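Local structure of uroporphyrin-III C-methyltransferase (Thermus thermophilus, 1VE2) at residues R36-G41 and A82-G87; P89-R94 and G114-V119. The protein probably methylates uroporphyrinogen III with S-adenosyl-L-methionine as methyl donor, a step in the biosynthesis of modified tetrapyrroles. One frame throughout, in Å; residues are numbered along the deposited sequence.

Contact 1 of 2, residues R36-G41 and A82-G87; sequences RLVHPG and ARLKGG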
loop_
_atom_site.group_PDB
_atom_site.type_symbol
_atom_site.label_atom_id
_atom_site.label_comp_id
_atom_site.label_asym_id
_atom_site.label_seq_id
_atom_site.Cartn_x
_atom_site.Cartn_y
_atom_site.Cartn_z
ATOM N N ARG A 36 8.011 -0.437 18.922
ATOM C CA ARG A 36 8.780 -1.543 19.491
ATOM C C ARG A 36 9.027 -2.666 18.482
ATOM O O ARG A 36 10.111 -3.242 18.438
ATOM C CB ARG A 36 8.040 -2.148 20.692
ATOM C CG ARG A 36 7.688 -1.183 21.814
ATOM C CD ARG A 36 8.855 -0.950 22.760
ATOM N NE ARG A 36 8.442 -0.188 23.938
ATOM C CZ ARG A 36 9.238 0.102 24.963
ATOM N NH1 ARG A 36 10.503 -0.303 24.967
ATOM N NH2 ARG A 36 8.768 0.799 25.991
ATOM N N LEU A 37 8.015 -2.974 17.678
ATOM C CA LEU A 37 8.106 -4.062 16.704
ATOM C C LEU A 37 8.748 -3.714 15.356
ATOM O O LEU A 37 8.498 -4.396 14.363
ATOM C CB LEU A 37 6.706 -4.646 16.462
ATOM C CG LEU A 37 6.502 -6.167 16.360
ATOM C CD1 LEU A 37 5.004 -6.458 16.337
ATOM C CD2 LEU A 37 7.174 -6.740 15.116
ATOM N N VAL A 38 9.564 -2.667 15.301
ATOM C CA VAL A 38 10.208 -2.319 14.033
ATOM C C VAL A 38 11.411 -3.231 13.802
ATOM O O VAL A 38 12.229 -3.432 14.700
ATOM C CB VAL A 38 10.651 -0.835 14.005
ATOM C CG1 VAL A 38 11.583 -0.585 12.825
ATOM C CG2 VAL A 38 9.423 0.063 13.882
ATOM N N HIS A 39 11.499 -3.784 12.594
ATOM C CA HIS A 39 12.573 -4.697 12.213
ATOM C C HIS A 39 13.956 -4.181 12.607
ATOM O O HIS A 39 14.286 -3.015 12.380
ATOM C CB HIS A 39 12.518 -4.952 10.703
ATOM C CG HIS A 39 13.343 -6.115 10.247
ATOM N ND1 HIS A 39 14.722 -6.083 10.196
ATOM C CD2 HIS A 39 12.980 -7.342 9.799
ATOM C CE1 HIS A 39 15.170 -7.236 9.732
ATOM N NE2 HIS A 39 14.134 -8.018 9.483
ATOM N N PRO A 40 14.782 -5.053 13.212
ATOM C CA PRO A 40 16.140 -4.715 13.653
ATOM C C PRO A 40 17.001 -4.101 12.554
ATOM O O PRO A 40 17.758 -3.165 12.807
ATOM C CB PRO A 40 16.695 -6.057 14.129
ATOM C CG PRO A 40 15.472 -6.770 14.631
ATOM C CD PRO A 40 14.450 -6.449 13.557
ATOM N N GLY A 41 16.878 -4.633 11.341
ATOM C CA GLY A 41 17.651 -4.133 10.217
ATOM C C GLY A 41 17.315 -2.699 9.867
ATOM O O GLY A 41 18.164 -1.952 9.372
ATOM N N ALA A 82 12.175 12.060 13.786
ATOM C CA ALA A 82 11.337 11.152 13.024
ATOM C C ALA A 82 10.537 10.223 13.910
ATOM O O ALA A 82 10.991 9.807 14.976
ATOM C CB ALA A 82 12.194 10.325 12.065
ATOM N N ARG A 83 9.330 9.928 13.449
ATOM C CA ARG A 83 8.432 8.991 14.103
ATOM C C ARG A 83 8.524 7.818 13.119
ATOM O O ARG A 83 8.137 7.954 11.957
ATOM C CB ARG A 83 7.008 9.560 14.132
ATOM C CG ARG A 83 5.935 8.595 14.614
ATOM C CD ARG A 83 5.962 8.382 16.118
ATOM N NE ARG A 83 4.929 7.436 16.519
ATOM C CZ ARG A 83 5.111 6.127 16.660
ATOM N NH1 ARG A 83 6.305 5.586 16.446
ATOM N NH2 ARG A 83 4.085 5.349 16.988
ATOM N N LEU A 84 9.058 6.686 13.568
ATOM C CA LEU A 84 9.225 5.517 12.699
ATOM C C LEU A 84 8.169 4.478 13.039
ATOM O O LEU A 84 8.101 3.991 14.171
ATOM C CB LEU A 84 10.631 4.932 12.868
ATOM C CG LEU A 84 11.031 3.763 11.952
ATOM C CD1 LEU A 84 10.994 4.191 10.468
ATOM C CD2 LEU A 84 12.441 3.312 12.332
ATOM N N LYS A 85 7.352 4.142 12.046
ATOM C CA LYS A 85 6.237 3.225 12.234
ATOM C C LYS A 85 6.199 2.063 11.245
ATOM O O LYS A 85 6.555 2.208 10.079
ATOM C CB LYS A 85 4.935 4.024 12.111
ATOM C CG LYS A 85 5.141 5.519 12.369
ATOM C CD LYS A 85 3.892 6.349 12.100
ATOM C CE LYS A 85 2.777 6.021 13.080
ATOM N NZ LYS A 85 1.616 6.914 12.874
ATOM N N GLY A 86 5.748 0.907 11.716
ATOM C CA GLY A 86 5.650 -0.243 10.837
ATOM C C GLY A 86 4.705 0.058 9.681
ATOM O O GLY A 86 3.739 0.816 9.839
ATOM N N GLY A 87 4.999 -0.523 8.520
ATOM C CA GLY A 87 4.180 -0.327 7.332
ATOM C C GLY A 87 4.230 1.107 6.839
ATOM O O GLY A 87 5.302 1.687 6.717
#
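Val-38 turns CG1 anti to its own nitrogen (chi1 167°), which leaves CG2 opposite the carbonyl carbon, and this fork presents both methyls to segment 82-87. Leu-84 sets its CG trans to the backbone nitrogen as well (chi1 -175°), and its second torsion keeps CD2 extended, anti to CA, so that this methyl leads toward the valine. The two methyls meet there, Val-38 CG1 lying 4.0 Å from Leu-84 CD2, with the side chains crossing at roughly a right angle, so contact is made at single methyls and not along a shared length. The other valine branch drops onto backbone: Val-38 CG2 is 4.2 Å from Leu-84 O and 4.3 Å from Gly-86 N. The backbones are close here, with Val-38 CA 5.9 Å from Gly-86 CA.

The setting is the C-terminal edge of the parallel sheet in the tetrapyrrole methylase fold, where strands 31-34 and 80-85 lie side by side and each runs out into a loop. Strand 80-85 runs on into the loop that starts with Gly-86 and Gly-87. Asp-35, just ahead of the first segment, ties the two exits together: OD2 forms a salt bridge with Arg-83, while OD1 accepts a weak bond from Gly-86 N. Around the apolar pair, Val-42 and Leu-43 of helix 40-43 pack on Leu-84, and Leu-43 also touches Val-38.

Beyond Val-38 the chain enters that helix. His-39 is its N-cap: Gly-41 N approaches the ring edge nearly in plane and donates to His-39 ND1 at 2.8 Å, a bond bent to 147°, while Pro-40 CD lies over the rim of one ring face. Trp-190 meets the same histidine edge-to-face.

Contact 2 of 2, residues P89-R94 and G114-V119; sequences PMVFGR and GVTSAV
Gly-114 and Pro-89 open the contact, the ring carbon CD of Pro-89 lying 4.1 Å from Gly-114 N. That nitrogen also donates a hydrogen bond to OD2 of Asp-88, the residue just before the proline. Two residues on, Thr-116 supplies the other touch. Its methyl CG2 comes to 4.1 Å from Val-91 CG2, the side chains crossing almost perpendicularly. With chi1 at 63°, OG1 sits between the backbone nitrogen and the carbonyl carbon while CG2 stands opposite the carbonyl; the two branches thus part company, the methyl going to the valine and the hydroxyl accepting from Gly-120 N in helix 119-124. Ala-118 then takes the N-cap position of that helix.

The two loops leave strands 80-85 and 109-112 of the parallel sheet and lead into helices 95-105 and 119-124. On the outer side, Val-91 packs on Val-119 of the second subunit and Phe-92 N donates to Thr-130 OG1 of that subunit, while within the chain the Phe-92 side chain rests against strands 138-142 and 155-159 of the mixed sheet.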
loop_
_atom_site.group_PDB
_atom_site.type_symbol
_atom_site.label_atom_id
_atom_site.label_comp_id
_atom_site.label_asym_id
_atom_site.label_seq_id
_atom_site.Cartn_x
_atom_site.Cartn_y
_atom_site.Cartn_z
ATOM N N PRO A 89 3.086 5.036 7.537
ATOM C CA PRO A 89 2.740 5.837 8.711
ATOM C C PRO A 89 1.311 6.348 8.837
ATOM O O PRO A 89 0.898 6.752 9.924
ATOM C CB PRO A 89 3.752 6.979 8.652
ATOM C CG PRO A 89 3.874 7.218 7.190
ATOM C CD PRO A 89 3.931 5.810 6.605
ATOM N N MET A 90 0.563 6.335 7.742
ATOM C CA MET A 90 -0.809 6.829 7.768
ATOM C C MET A 90 -1.877 5.735 7.801
ATOM O O MET A 90 -3.054 6.027 7.987
ATOM C CB MET A 90 -1.041 7.736 6.559
ATOM C CG MET A 90 -0.008 8.875 6.458
ATOM S SD MET A 90 -0.090 10.033 7.868
ATOM C CE MET A 90 -1.525 10.831 7.435
ATOM N N VAL A 91 -1.480 4.479 7.635
ATOM C CA VAL A 91 -2.457 3.393 7.643
ATOM C C VAL A 91 -2.652 2.870 9.065
ATOM O O VAL A 91 -1.813 2.137 9.591
ATOM C CB VAL A 91 -2.012 2.266 6.708
ATOM C CG1 VAL A 91 -3.071 1.172 6.657
ATOM C CG2 VAL A 91 -1.788 2.833 5.329
ATOM N N PHE A 92 -3.775 3.251 9.668
ATOM C CA PHE A 92 -4.076 2.891 11.048
ATOM C C PHE A 92 -2.895 3.435 11.882
ATOM O O PHE A 92 -2.140 4.280 11.399
ATOM C CB PHE A 92 -4.245 1.365 11.163
ATOM C CG PHE A 92 -5.440 0.827 10.401
ATOM C CD1 PHE A 92 -6.740 1.160 10.786
ATOM C CD2 PHE A 92 -5.269 0.030 9.274
ATOM C CE1 PHE A 92 -7.848 0.711 10.058
ATOM C CE2 PHE A 92 -6.367 -0.427 8.535
ATOM C CZ PHE A 92 -7.663 -0.084 8.927
ATOM N N GLY A 93 -2.741 3.002 13.128
ATOM C CA GLY A 93 -1.621 3.488 13.935
ATOM C C GLY A 93 -1.552 4.976 14.287
ATOM O O GLY A 93 -0.464 5.521 14.504
ATOM N N ARG A 94 -2.710 5.626 14.345
ATOM C CA ARG A 94 -2.840 7.045 14.688
ATOM C C ARG A 94 -1.956 8.033 13.933
ATOM O O ARG A 94 -1.703 9.130 14.411
ATOM C CB ARG A 94 -2.667 7.245 16.203
ATOM C CG ARG A 94 -3.706 6.473 17.038
ATOM C CD ARG A 94 -3.915 7.064 18.444
ATOM N NE ARG A 94 -5.002 6.384 19.150
ATOM C CZ ARG A 94 -4.906 5.171 19.691
ATOM N NH1 ARG A 94 -5.954 4.629 20.299
ATOM N NH2 ARG A 94 -3.759 4.506 19.649
ATOM N N GLY A 114 5.479 4.163 3.174
ATOM C CA GLY A 114 6.174 2.901 3.320
ATOM C C GLY A 114 5.330 1.787 2.722
ATOM O O GLY A 114 4.128 1.950 2.544
ATOM N N VAL A 115 5.956 0.671 2.365
ATOM C CA VAL A 115 5.219 -0.473 1.828
ATOM C C VAL A 115 4.364 -0.970 3.002
ATOM O O VAL A 115 4.894 -1.286 4.066
ATOM C CB VAL A 115 6.207 -1.579 1.361
ATOM C CG1 VAL A 115 5.462 -2.847 1.032
ATOM C CG2 VAL A 115 6.974 -1.089 0.114
ATOM N N THR A 116 3.049 -1.032 2.812
ATOM C CA THR A 116 2.136 -1.424 3.888
ATOM C C THR A 116 2.263 -2.829 4.446
ATOM O O THR A 116 2.693 -3.761 3.760
ATOM C CB THR A 116 0.668 -1.217 3.480
ATOM O OG1 THR A 116 0.356 -2.070 2.368
ATOM C CG2 THR A 116 0.432 0.234 3.103
ATOM N N SER A 117 1.864 -2.943 5.712
ATOM C CA SER A 117 1.893 -4.184 6.485
ATOM C C SER A 117 0.969 -5.235 5.909
ATOM O O SER A 117 1.180 -6.427 6.121
ATOM C CB SER A 117 1.470 -3.913 7.936
ATOM O OG SER A 117 2.338 -2.992 8.580
ATOM N N ALA A 118 -0.066 -4.788 5.201
ATOM C CA ALA A 118 -1.027 -5.696 4.597
ATOM C C ALA A 118 -0.640 -5.938 3.146
ATOM O O ALA A 118 0.119 -6.858 2.846
ATOM C CB ALA A 118 -2.437 -5.105 4.681
ATOM N N VAL A 119 -1.145 -5.085 2.259
ATOM C CA VAL A 119 -0.883 -5.170 0.828
ATOM C C VAL A 119 0.578 -5.396 0.440
ATOM O O VAL A 119 0.880 -6.199 -0.442
ATOM C CB VAL A 119 -1.396 -3.894 0.113
ATOM C CG1 VAL A 119 -1.046 -3.934 -1.363
ATOM C CG2 VAL A 119 -2.910 -3.771 0.299
#

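Overall arrangement
Contact 1 closes before contact 2 opens, and their centres lie about 11 Å apart. Strand 80-85 is the common thread: it supplies one side of contact 1, and the loop that follows it supplies one side of contact 2. Lys-85 NZ joins them directly, at 3.0 Å from Gly-93 O in a probable hydrogen bond, and Ser-117 OG packs 3.5 Å from Gly-87 CA. Both lie at the C-terminal ends of parallel strands; contact 2 also reaches the mixed sheet and the second subunit. Together they gather loops facing the cleft between the two sheet domains, where relatives in this methyltransferase family bind S-adenosyl-L-methionine.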